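Single domain haemoglobin (Campylobacter jejuni, PDB 2WY4) binds heme b and probably oxygen, and may act as a nitric oxide dioxygenase. Local coordinates at residues A[7-12]-A[62-67]; A[23-28]-A[51-56]; A[100-105]-A[118-123]. All blocks are in the same frame, centred on the assembly; numbering follows the deposited sequence. Where two conformers were deposited one is given.

Interaction 1 of 3, residues A[7-12]-A[62-67]; sequences QIIKDC and MAAKNI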
loop_
_atom_site.group_PDB
_atom_site.type_symbol
_atom_site.label_atom_id
_atom_site.label_comp_id
_atom_site.label_asym_id
_atom_site.label_seq_id
_atom_site.Cartn_x
_atom_site.Cartn_y
_atom_site.Cartn_z
ATOM N N GLN A 7 -17.706 3.768 -1.214
ATOM C CA GLN A 7 -18.239 3.232 0.020
ATOM C C GLN A 7 -17.605 1.896 0.382
ATOM O O GLN A 7 -17.358 1.626 1.552
ATOM C CB GLN A 7 -19.759 3.141 -0.008
ATOM C CG GLN A 7 -20.338 2.686 1.327
ATOM C CD GLN A 7 -20.170 3.742 2.368
ATOM O OE1 GLN A 7 -20.672 4.857 2.208
ATOM N NE2 GLN A 7 -19.460 3.418 3.436
ATOM N N ILE A 8 -17.337 1.044 -0.602
ATOM C CA ILE A 8 -16.672 -0.215 -0.336
ATOM C C ILE A 8 -15.310 0.055 0.292
ATOM O O ILE A 8 -14.944 -0.589 1.277
ATOM C CB ILE A 8 -16.505 -1.019 -1.625
ATOM C CG1 ILE A 8 -17.827 -1.694 -1.958
ATOM C CG2 ILE A 8 -15.453 -2.112 -1.454
ATOM C CD1 ILE A 8 -17.877 -2.363 -3.383
ATOM N N ILE A 9 -14.546 0.991 -0.267
ATOM C CA ILE A 9 -13.253 1.303 0.327
ATOM C C ILE A 9 -13.423 1.803 1.757
ATOM O O ILE A 9 -12.705 1.354 2.647
ATOM C CB ILE A 9 -12.457 2.281 -0.568
ATOM C CG1 ILE A 9 -12.111 1.631 -1.913
ATOM C CG2 ILE A 9 -11.181 2.779 0.148
ATOM C CD1 ILE A 9 -11.400 0.335 -1.844
ATOM N N LYS A 10 -14.372 2.699 2.012
ATOM C CA LYS A 10 -14.625 3.152 3.393
ATOM C C LYS A 10 -15.014 1.991 4.299
ATOM O O LYS A 10 -14.591 1.945 5.466
ATOM C CB LYS A 10 -15.721 4.222 3.435
ATOM C CG LYS A 10 -15.397 5.479 2.672
ATOM C CD LYS A 10 -14.099 6.102 3.103
ATOM C CE LYS A 10 -13.953 7.504 2.523
ATOM N NZ LYS A 10 -12.619 8.067 2.816
ATOM N N ASP A 11 -15.807 1.053 3.803
ATOM C CA ASP A 11 -16.261 -0.087 4.578
ATOM C C ASP A 11 -15.082 -0.933 5.010
ATOM O O ASP A 11 -15.149 -1.659 5.983
ATOM C CB ASP A 11 -17.197 -0.988 3.747
ATOM C CG ASP A 11 -18.564 -0.383 3.470
ATOM O OD1 ASP A 11 -18.988 0.603 4.098
ATOM O OD2 ASP A 11 -19.293 -0.907 2.615
ATOM N N CYS A 12 -14.004 -0.854 4.257
ATOM C CA CYS A 12 -12.811 -1.631 4.552
ATOM C C CYS A 12 -11.920 -0.997 5.603
ATOM O O CYS A 12 -11.046 -1.682 6.143
ATOM C CB CYS A 12 -12.020 -1.919 3.274
ATOM S SG CYS A 12 -12.872 -3.109 2.195
ATOM N N MET A 62 -4.708 5.314 5.746
ATOM C CA MET A 62 -4.679 6.726 5.416
ATOM C C MET A 62 -5.231 6.955 4.017
ATOM O O MET A 62 -5.951 7.913 3.781
ATOM C CB MET A 62 -3.247 7.267 5.507
ATOM C CG MET A 62 -3.120 8.745 5.436
ATOM S SD MET A 62 -3.907 9.504 6.929
ATOM C CE MET A 62 -3.091 11.093 6.847
ATOM N N ALA A 63 -4.865 6.079 3.085
ATOM C CA ALA A 63 -5.330 6.237 1.710
ATOM C C ALA A 63 -6.837 5.926 1.614
ATOM O O ALA A 63 -7.593 6.630 0.953
ATOM C CB ALA A 63 -4.530 5.322 0.791
ATOM N N ALA A 64 -7.263 4.854 2.258
ATOM C CA ALA A 64 -8.685 4.489 2.212
ATOM C C ALA A 64 -9.554 5.604 2.800
ATOM O O ALA A 64 -10.594 5.945 2.261
ATOM C CB ALA A 64 -8.913 3.159 2.940
ATOM N N LYS A 65 -9.111 6.183 3.914
ATOM C CA LYS A 65 -9.829 7.303 4.514
ATOM C C LYS A 65 -9.950 8.490 3.584
ATOM O O LYS A 65 -10.957 9.194 3.609
ATOM C CB LYS A 65 -9.114 7.798 5.778
ATOM C CG LYS A 65 -9.206 6.900 7.007
ATOM C CD LYS A 65 -8.217 7.340 8.125
ATOM C CE LYS A 65 -8.313 8.808 8.464
ATOM N NZ LYS A 65 -9.533 9.239 9.193
ATOM N N ASN A 66 -8.946 8.684 2.745
ATOM C CA ASN A 66 -8.912 9.839 1.863
ATOM C C ASN A 66 -9.117 9.489 0.402
ATOM O O ASN A 66 -8.751 10.254 -0.498
ATOM C CB ASN A 66 -7.583 10.586 2.047
ATOM C CG ASN A 66 -7.436 11.170 3.439
ATOM O OD1 ASN A 66 -6.647 10.673 4.266
ATOM N ND2 ASN A 66 -8.224 12.202 3.711
ATOM N N ILE A 67 -9.739 8.342 0.167
ATOM C CA ILE A 67 -9.806 7.866 -1.226
ATOM C C ILE A 67 -10.542 8.810 -2.210
ATOM O O ILE A 67 -10.219 8.846 -3.391
ATOM C CB ILE A 67 -10.385 6.464 -1.288
ATOM C CG1 ILE A 67 -10.107 5.837 -2.673
ATOM C CG2 ILE A 67 -11.869 6.509 -0.982
ATOM C CD1 ILE A 67 -8.638 5.747 -3.008
#

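Interaction 2 of 3, residues A[23-28]-A[51-56]; sequences LTNEFY and EQPKAL. With HEM (protoporphyrin IX containing Fe), chain B; CYN (cyanide ion), chain C.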
loop_
_atom_site.group_PDB
_atom_site.type_symbol
_atom_site.label_atom_id
_atom_site.label_comp_id
_atom_site.label_asym_id
_atom_site.label_seq_id
_atom_site.Cartn_x
_atom_site.Cartn_y
_atom_site.Cartn_z
ATOM N N LEU A 23 -2.934 -8.398 7.233
ATOM C CA LEU A 23 -2.926 -8.226 5.781
ATOM C C LEU A 23 -1.511 -7.886 5.307
ATOM O O LEU A 23 -1.037 -8.427 4.325
ATOM C CB LEU A 23 -3.858 -7.099 5.391
ATOM C CG LEU A 23 -3.939 -6.771 3.918
ATOM C CD1 LEU A 23 -4.410 -7.974 3.126
ATOM C CD2 LEU A 23 -4.890 -5.619 3.709
ATOM N N THR A 24 -0.836 -6.958 5.996
ATOM C CA THR A 24 0.463 -6.578 5.504
ATOM C C THR A 24 1.519 -7.633 5.793
ATOM O O THR A 24 2.471 -7.765 5.049
ATOM C CB THR A 24 0.891 -5.199 5.945
ATOM O OG1 THR A 24 0.895 -5.152 7.379
ATOM C CG2 THR A 24 -0.123 -4.169 5.479
ATOM N N ASN A 25 1.366 -8.393 6.864
ATOM C CA ASN A 25 2.255 -9.528 7.055
ATOM C C ASN A 25 2.159 -10.449 5.841
ATOM O O ASN A 25 3.166 -10.902 5.336
ATOM C CB ASN A 25 1.899 -10.311 8.308
ATOM C CG ASN A 25 2.452 -9.722 9.535
ATOM O OD1 ASN A 25 3.406 -8.952 9.504
ATOM N ND2 ASN A 25 1.854 -10.103 10.648
ATOM N N GLU A 26 0.941 -10.711 5.372
ATOM C CA GLU A 26 0.724 -11.560 4.193
ATOM C C GLU A 26 1.303 -10.916 2.929
ATOM O O GLU A 26 1.971 -11.580 2.152
ATOM C CB GLU A 26 -0.763 -11.909 4.058
ATOM C CG GLU A 26 -1.101 -12.777 2.844
ATOM C CD GLU A 26 -0.729 -14.223 3.007
ATOM O OE1 GLU A 26 -0.331 -14.629 4.103
ATOM O OE2 GLU A 26 -0.883 -14.978 2.017
ATOM N N PHE A 27 1.114 -9.615 2.772
ATOM C CA PHE A 27 1.703 -8.884 1.659
ATOM C C PHE A 27 3.224 -9.057 1.628
ATOM O O PHE A 27 3.773 -9.385 0.566
ATOM C CB PHE A 27 1.355 -7.401 1.767
ATOM C CG PHE A 27 2.187 -6.489 0.916
ATOM C CD1 PHE A 27 1.895 -6.289 -0.419
ATOM C CD2 PHE A 27 3.250 -5.807 1.466
ATOM C CE1 PHE A 27 2.632 -5.448 -1.132
ATOM C CE2 PHE A 27 3.986 -4.950 0.748
ATOM C CZ PHE A 27 3.703 -4.804 -0.595
ATOM N N TYR A 28 3.929 -8.850 2.752
ATOM C CA TYR A 28 5.373 -8.993 2.716
ATOM C C TYR A 28 5.818 -10.429 2.485
ATOM O O TYR A 28 6.825 -10.650 1.851
ATOM C CB TYR A 28 6.035 -8.436 3.999
ATOM C CG TYR A 28 6.000 -6.910 4.031
ATOM C CD1 TYR A 28 6.683 -6.181 3.089
ATOM C CD2 TYR A 28 5.276 -6.217 4.983
ATOM C CE1 TYR A 28 6.650 -4.829 3.061
ATOM C CE2 TYR A 28 5.257 -4.839 4.967
ATOM C CZ TYR A 28 5.920 -4.143 3.990
ATOM O OH TYR A 28 5.864 -2.763 3.979
ATOM N N GLU A 51 6.978 -3.378 13.125
ATOM C CA GLU A 51 6.885 -1.935 12.867
ATOM C C GLU A 51 6.557 -1.602 11.420
ATOM O O GLU A 51 5.731 -0.743 11.162
ATOM C CB GLU A 51 8.155 -1.177 13.298
ATOM C CG GLU A 51 7.961 0.323 13.186
ATOM C CD GLU A 51 9.137 1.144 13.660
ATOM O OE1 GLU A 51 10.200 0.555 13.939
ATOM O OE2 GLU A 51 8.980 2.391 13.725
ATOM N N GLN A 52 7.223 -2.250 10.472
ATOM C CA GLN A 52 6.917 -1.940 9.073
ATOM C C GLN A 52 5.548 -2.479 8.615
ATOM O O GLN A 52 4.835 -1.780 7.935
ATOM C CB GLN A 52 8.078 -2.351 8.162
ATOM C CG GLN A 52 7.803 -2.120 6.680
ATOM C CD GLN A 52 7.658 -0.656 6.384
ATOM O OE1 GLN A 52 8.196 0.211 7.084
ATOM N NE2 GLN A 52 6.938 -0.357 5.296
ATOM N N PRO A 53 5.197 -3.702 8.963
ATOM C CA PRO A 53 3.819 -4.136 8.699
ATOM C C PRO A 53 2.789 -3.176 9.253
ATOM O O PRO A 53 1.816 -2.883 8.582
ATOM C CB PRO A 53 3.764 -5.523 9.326
ATOM C CG PRO A 53 5.182 -6.031 9.200
ATOM C CD PRO A 53 6.025 -4.816 9.469
ATOM N N LYS A 54 2.999 -2.647 10.445
ATOM C CA LYS A 54 2.037 -1.711 10.994
ATOM C C LYS A 54 2.063 -0.391 10.212
ATOM O O LYS A 54 1.014 0.209 9.923
ATOM C CB LYS A 54 2.359 -1.475 12.480
ATOM C CG LYS A 54 1.959 -2.648 13.387
ATOM C CD LYS A 54 2.308 -2.375 14.843
ATOM C CE LYS A 54 2.401 -3.686 15.689
ATOM N NZ LYS A 54 3.181 -3.552 16.972
ATOM N N ALA A 55 3.259 0.048 9.836
ATOM C CA ALA A 55 3.379 1.293 9.123
ATOM C C ALA A 55 2.639 1.230 7.777
ATOM O O ALA A 55 1.969 2.177 7.365
ATOM C CB ALA A 55 4.829 1.644 8.882
ATOM N N LEU A 56 2.804 0.115 7.043
ATOM C CA LEU A 56 2.134 -0.032 5.765
ATOM C C LEU A 56 0.647 -0.074 5.956
ATOM O O LEU A 56 -0.085 0.553 5.170
ATOM C CB LEU A 56 2.633 -1.283 5.051
ATOM C CG LEU A 56 2.000 -1.501 3.676
ATOM C CD1 LEU A 56 2.208 -0.295 2.744
ATOM C CD2 LEU A 56 2.546 -2.806 3.092
HETATM C CHA HEM B . 8.648 2.170 3.533
HETATM C CHB HEM B . 4.041 2.864 2.339
HETATM C CHC HEM B . 4.993 1.265 -2.106
HETATM C CHD HEM B . 9.449 -0.031 -0.683
HETATM C C1A HEM B . 7.366 2.572 3.582
HETATM C C2A HEM B . 6.697 3.182 4.691
HETATM C C3A HEM B . 5.401 3.369 4.382
HETATM C C4A HEM B . 5.239 2.854 3.036
HETATM C CMA HEM B . 4.325 4.014 5.269
HETATM C CAA HEM B . 7.390 3.570 6.021
HETATM C CBA HEM B . 8.450 4.653 5.810
HETATM C CGA HEM B . 8.040 6.074 6.021
HETATM O O1A HEM B . 6.969 6.331 6.630
HETATM O O2A HEM B . 8.854 6.978 5.614
HETATM C C1B HEM B . 3.896 2.459 1.038
HETATM C C2B HEM B . 2.694 2.533 0.288
HETATM C C3B HEM B . 2.961 2.092 -0.952
HETATM C C4B HEM B . 4.334 1.730 -1.012
HETATM C CMB HEM B . 1.342 2.957 0.848
HETATM C CAB HEM B . 2.023 1.910 -2.153
HETATM C CBB HEM B . 1.135 2.828 -2.492
HETATM C C1C HEM B . 6.291 0.815 -2.160
HETATM C C2C HEM B . 7.011 0.298 -3.270
HETATM C C3C HEM B . 8.204 -0.062 -2.846
HETATM C C4C HEM B . 8.303 0.176 -1.428
HETATM C CMC HEM B . 6.477 0.257 -4.710
HETATM C CAC HEM B . 9.307 -0.666 -3.700
HETATM C CBC HEM B . 9.775 -1.883 -3.395
HETATM C C1D HEM B . 9.614 0.469 0.594
HETATM C C2D HEM B . 10.807 0.284 1.329
HETATM C C3D HEM B . 10.607 0.958 2.640
HETATM C C4D HEM B . 9.292 1.501 2.556
HETATM C CMD HEM B . 12.049 -0.439 0.859
HETATM C CAD HEM B . 11.558 1.037 3.821
HETATM C CBD HEM B . 11.067 0.074 4.898
HETATM C CGD HEM B . 12.067 -0.192 5.983
HETATM O O1D HEM B . 12.234 -1.369 6.324
HETATM O O2D HEM B . 12.648 0.802 6.498
HETATM N NA HEM B . 6.459 2.363 2.565
HETATM N NB HEM B . 4.890 1.982 0.224
HETATM N NC HEM B . 7.104 0.734 -1.039
HETATM N ND HEM B . 8.709 1.186 1.341
HETATM FE FE HEM B . 6.796 1.584 0.776
HETATM C C CYN C . 6.341 -0.234 1.496
HETATM N N CYN C . 6.093 -1.240 1.984
#

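Interaction 3 of 3, residues A[100-105]-A[118-123]; sequences CLLKAI and AWEVAY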
loop_
_atom_site.group_PDB
_atom_site.type_symbol
_atom_site.label_atom_id
_atom_site.label_comp_id
_atom_site.label_asym_id
_atom_site.label_seq_id
_atom_site.Cartn_x
_atom_site.Cartn_y
_atom_site.Cartn_z
ATOM N N CYS A 100 1.004 -7.936 -5.296
ATOM C CA CYS A 100 1.154 -8.650 -4.046
ATOM C C CYS A 100 0.087 -8.211 -3.032
ATOM O O CYS A 100 -0.438 -9.028 -2.295
ATOM C CB CYS A 100 2.534 -8.405 -3.460
ATOM S SG CYS A 100 3.863 -9.071 -4.477
ATOM N N LEU A 101 -0.238 -6.927 -3.022
ATOM C CA LEU A 101 -1.273 -6.452 -2.121
ATOM C C LEU A 101 -2.643 -7.028 -2.482
ATOM O O LEU A 101 -3.392 -7.478 -1.616
ATOM C CB LEU A 101 -1.363 -4.931 -2.118
ATOM C CG LEU A 101 -2.413 -4.331 -1.184
ATOM C CD1 LEU A 101 -2.095 -4.669 0.282
ATOM C CD2 LEU A 101 -2.503 -2.844 -1.405
ATOM N N LEU A 102 -2.992 -7.025 -3.764
ATOM C CA LEU A 102 -4.270 -7.581 -4.168
ATOM C C LEU A 102 -4.364 -9.072 -3.857
ATOM O O LEU A 102 -5.429 -9.575 -3.450
ATOM C CB LEU A 102 -4.585 -7.292 -5.651
ATOM C CG LEU A 102 -5.396 -5.981 -5.813
ATOM C CD1 LEU A 102 -6.850 -6.169 -5.419
ATOM C CD2 LEU A 102 -4.803 -4.792 -5.030
ATOM N N LYS A 103 -3.261 -9.784 -4.016
ATOM C CA LYS A 103 -3.250 -11.181 -3.662
ATOM C C LYS A 103 -3.434 -11.386 -2.153
ATOM O O LYS A 103 -4.148 -12.269 -1.731
ATOM C CB LYS A 103 -1.978 -11.871 -4.172
ATOM C CG LYS A 103 -1.943 -13.315 -3.811
ATOM C CD LYS A 103 -0.904 -14.073 -4.590
ATOM C CE LYS A 103 0.439 -14.105 -3.924
ATOM N NZ LYS A 103 1.145 -15.388 -4.255
ATOM N N ALA A 104 -2.772 -10.554 -1.355
ATOM C CA ALA A 104 -2.907 -10.630 0.091
ATOM C C ALA A 104 -4.368 -10.403 0.488
ATOM O O ALA A 104 -4.897 -11.083 1.374
ATOM C CB ALA A 104 -2.004 -9.565 0.768
ATOM N N ILE A 105 -5.005 -9.446 -0.185
ATOM C CA ILE A 105 -6.401 -9.140 0.081
ATOM C C ILE A 105 -7.300 -10.337 -0.258
ATOM O O ILE A 105 -8.156 -10.729 0.506
ATOM C CB ILE A 105 -6.832 -7.857 -0.673
ATOM C CG1 ILE A 105 -6.226 -6.627 0.003
ATOM C CG2 ILE A 105 -8.364 -7.717 -0.717
ATOM C CD1 ILE A 105 -6.455 -5.351 -0.797
ATOM N N ALA A 118 -12.851 -2.837 -6.491
ATOM C CA ALA A 118 -12.746 -1.542 -5.878
ATOM C C ALA A 118 -11.297 -1.321 -5.411
ATOM O O ALA A 118 -10.773 -0.230 -5.564
ATOM C CB ALA A 118 -13.759 -1.402 -4.740
ATOM N N TRP A 119 -10.657 -2.362 -4.877
ATOM C CA TRP A 119 -9.258 -2.219 -4.423
ATOM C C TRP A 119 -8.285 -2.131 -5.582
ATOM O O TRP A 119 -7.268 -1.450 -5.505
ATOM C CB TRP A 119 -8.892 -3.394 -3.498
ATOM C CG TRP A 119 -9.265 -3.062 -2.056
ATOM C CD1 TRP A 119 -10.362 -3.478 -1.339
ATOM C CD2 TRP A 119 -8.607 -2.100 -1.232
ATOM N NE1 TRP A 119 -10.379 -2.878 -0.096
ATOM C CE2 TRP A 119 -9.326 -2.005 -0.027
ATOM C CE3 TRP A 119 -7.476 -1.297 -1.398
ATOM C CZ2 TRP A 119 -8.912 -1.196 1.021
ATOM C CZ3 TRP A 119 -7.080 -0.488 -0.366
ATOM C CH2 TRP A 119 -7.808 -0.423 0.808
ATOM N N GLU A 120 -8.606 -2.804 -6.685
ATOM C CA GLU A 120 -7.747 -2.719 -7.868
ATOM C C GLU A 120 -7.731 -1.269 -8.359
ATOM O O GLU A 120 -6.681 -0.685 -8.652
ATOM C CB GLU A 120 -8.258 -3.601 -9.009
ATOM C CG GLU A 120 -8.249 -5.075 -8.708
ATOM C CD GLU A 120 -8.615 -5.901 -9.929
ATOM O OE1 GLU A 120 -9.103 -5.317 -10.923
ATOM O OE2 GLU A 120 -8.401 -7.123 -9.888
ATOM N N VAL A 121 -8.921 -0.681 -8.441
ATOM C CA VAL A 121 -9.050 0.703 -8.864
ATOM C C VAL A 121 -8.386 1.690 -7.873
ATOM O O VAL A 121 -7.644 2.609 -8.272
ATOM C CB VAL A 121 -10.540 1.039 -9.064
ATOM C CG1 VAL A 121 -10.742 2.485 -9.358
ATOM C CG2 VAL A 121 -11.132 0.208 -10.216
ATOM N N ALA A 122 -8.679 1.517 -6.596
ATOM C CA ALA A 122 -8.119 2.390 -5.582
ATOM C C ALA A 122 -6.615 2.311 -5.593
ATOM O O ALA A 122 -5.956 3.332 -5.484
ATOM C CB ALA A 122 -8.632 2.036 -4.210
ATOM N N TYR A 123 -6.073 1.104 -5.659
ATOM C CA TYR A 123 -4.621 0.984 -5.661
ATOM C C TYR A 123 -3.997 1.757 -6.824
ATOM O O TYR A 123 -2.998 2.433 -6.681
ATOM C CB TYR A 123 -4.126 -0.470 -5.677
ATOM C CG TYR A 123 -2.601 -0.495 -5.668
ATOM C CD1 TYR A 123 -1.905 -0.324 -4.465
ATOM C CD2 TYR A 123 -1.879 -0.539 -6.834
ATOM C CE1 TYR A 123 -0.566 -0.270 -4.432
ATOM C CE2 TYR A 123 -0.509 -0.508 -6.811
ATOM C CZ TYR A 123 0.154 -0.336 -5.609
ATOM O OH TYR A 123 1.533 -0.278 -5.592
#

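Interaction 1 of 3, residues A[7-12]-A[62-67]
The tight part of this contact lies on its buried side, where Ile9 of helix 4-34 meets the last turn of helix 51-65. The backbones come close, with the CA atoms of Ile9 and Ala64 5.9 Å apart. The small Ala64 is consistent with so close an approach. The CG2 methyl of Ile9, anti to the backbone N, presses on the CB of Ala64 at 3.6 Å. The same methyl also touches Ile67, whose CG2 is 4.0 Å from Ile9 CG2. One branch of Ile9 therefore fills the angle between Ala64 and Ile67.

The other side is polar and more open. Lys10 bends at chi2 (-55°) and then runs out straight, which carries its ammonium across to the end of helix 51-65. Lys10 NZ donates a hydrogen bond to Ala64 O at 3.0 Å, in the carbonyl plane and on a lone pair. Ala64 O also accepts from Ile67 N, so two donors hold it where the helix stops. Lys10 was modelled in two conformers, consistent with a less firmly fixed end. In the conformer described, NZ comes too close to Lys65 O for a normal hydrogen bond. The exposed Lys65 turns its CB away and adds little.

Across the fold, the contact ties the start of helix 4-34 to the end of helix 51-65. Helix 113-139 touches both, with Trp119 against Ile9 and Ile126 against Ala63.

Interaction 2 of 3, residues A[23-28]-A[51-56]
Tyr28 OH is the best-held polar atom here, gripped by two hydrogen bonds. It donates to the cyanide N at 2.5 Å, a short bond. It accepts from Gln52 NE2 at 2.9 Å, nearly straight at 168° and in the plane of the Gln52 amide. Gln52 reaches it through a bend at chi2, and its amide plane stands 71° from the tyrosine ring. Gln52 OE1 is bound by Lys46, which fixes the amide rotation. With its O-H pointed at the cyanide N, the hydroxyl probably stabilises negative charge on the iron-bound ligand.

The Tyr28 ring is held by its neighbours. Phe27 CD2 lies over the centre of one face, and Pro53 CA sits near the plane at the ring edge. Leu56 points at both the other helix and the heme. Its CD2 is 3.5 Å from Phe27 CD2 and 3.4 Å from Tyr28 OH, while its CD1 reaches the heme, 3.7 Å from HEM C1B. Farther from the heme, Thr24 OG1 donates to Pro53 O at 2.7 Å, from above the carbonyl plane.

This is the distal pocket of a globin, with tyrosine and glutamine as in bacterial flavohemoglobin globin domains. The local axes of helices 4-34 and 51-65 cross at 111°, 8.7 Å apart. Helix 44-48 touches Tyr28 and Pro53 through Gln47, and helix 94-109 backs Phe27 through Val97 and Cys100.

Interaction 3 of 3, residues A[100-105]-A[118-123]
Two helical segments run roughly antiparallel, with local axes at 154° and 10.5 Å apart at closest approach. The nearest CA atoms are those of Leu102 and Glu120, 7.0 Å from each other. At this spacing the gap is filled by large side chains.

Leu102 holds the middle of the contact. Its CD1 touches Trp119 CB at 3.9 Å and the aliphatic CG of Glu120 at 3.7 Å, crossing the glutamate chain at about a right angle. Glu120 lies on the exposed edge and contributes its CG to the contact. Glu120 was modelled in two conformers. At the end away from Tyr123, the CD1 methyl of Ile105 sits over one indole face of Trp119, 4.1 Å from the centroid of the five-membered ring and offset toward the rim. This is a CH-pi contact. The extended chi2 of Ile105 (172°) brings the methyl there. On the heme side, Leu101 CD2 rests on Tyr123 CD1 at 4.0 Å, approaching obliquely. Tyr123 CG is anti to the backbone N, and its hydroxyl is hydrogen-bonded to Tyr94 O.

Contacts between the segments are apolar throughout. Ile60 of helix 51-65 touches both Leu101 and Trp119, and so joins a third helix to the pair. The arrangement is the antiparallel G-H helix pair of the globin fold, with Tyr123 touching the heme at one end of the contact.

Interactions 1 and 2 both join helix 4-34 to helix 51-65, at separate places with centres 18 Å apart and nearest atoms about 7 Å apart. Interaction 2 forms part of the distal pocket, supplying two of the three residues around the cyanide. Interaction 1 lies away from it, with the Ile67 side chain about 10 Å from the heme. Interaction 3 touches both. Toward interaction 1, Ile9 CD1 packs on Trp119 CE2 at 3.6 Å. Toward interaction 2, Phe27 CD1 meets Leu101 N at 3.4 Å, and Leu23 lies against Ala104 and Ile105. The side chain of Tyr123 comes within about 4 Å of the heme, and about 9 Å of the cyanide.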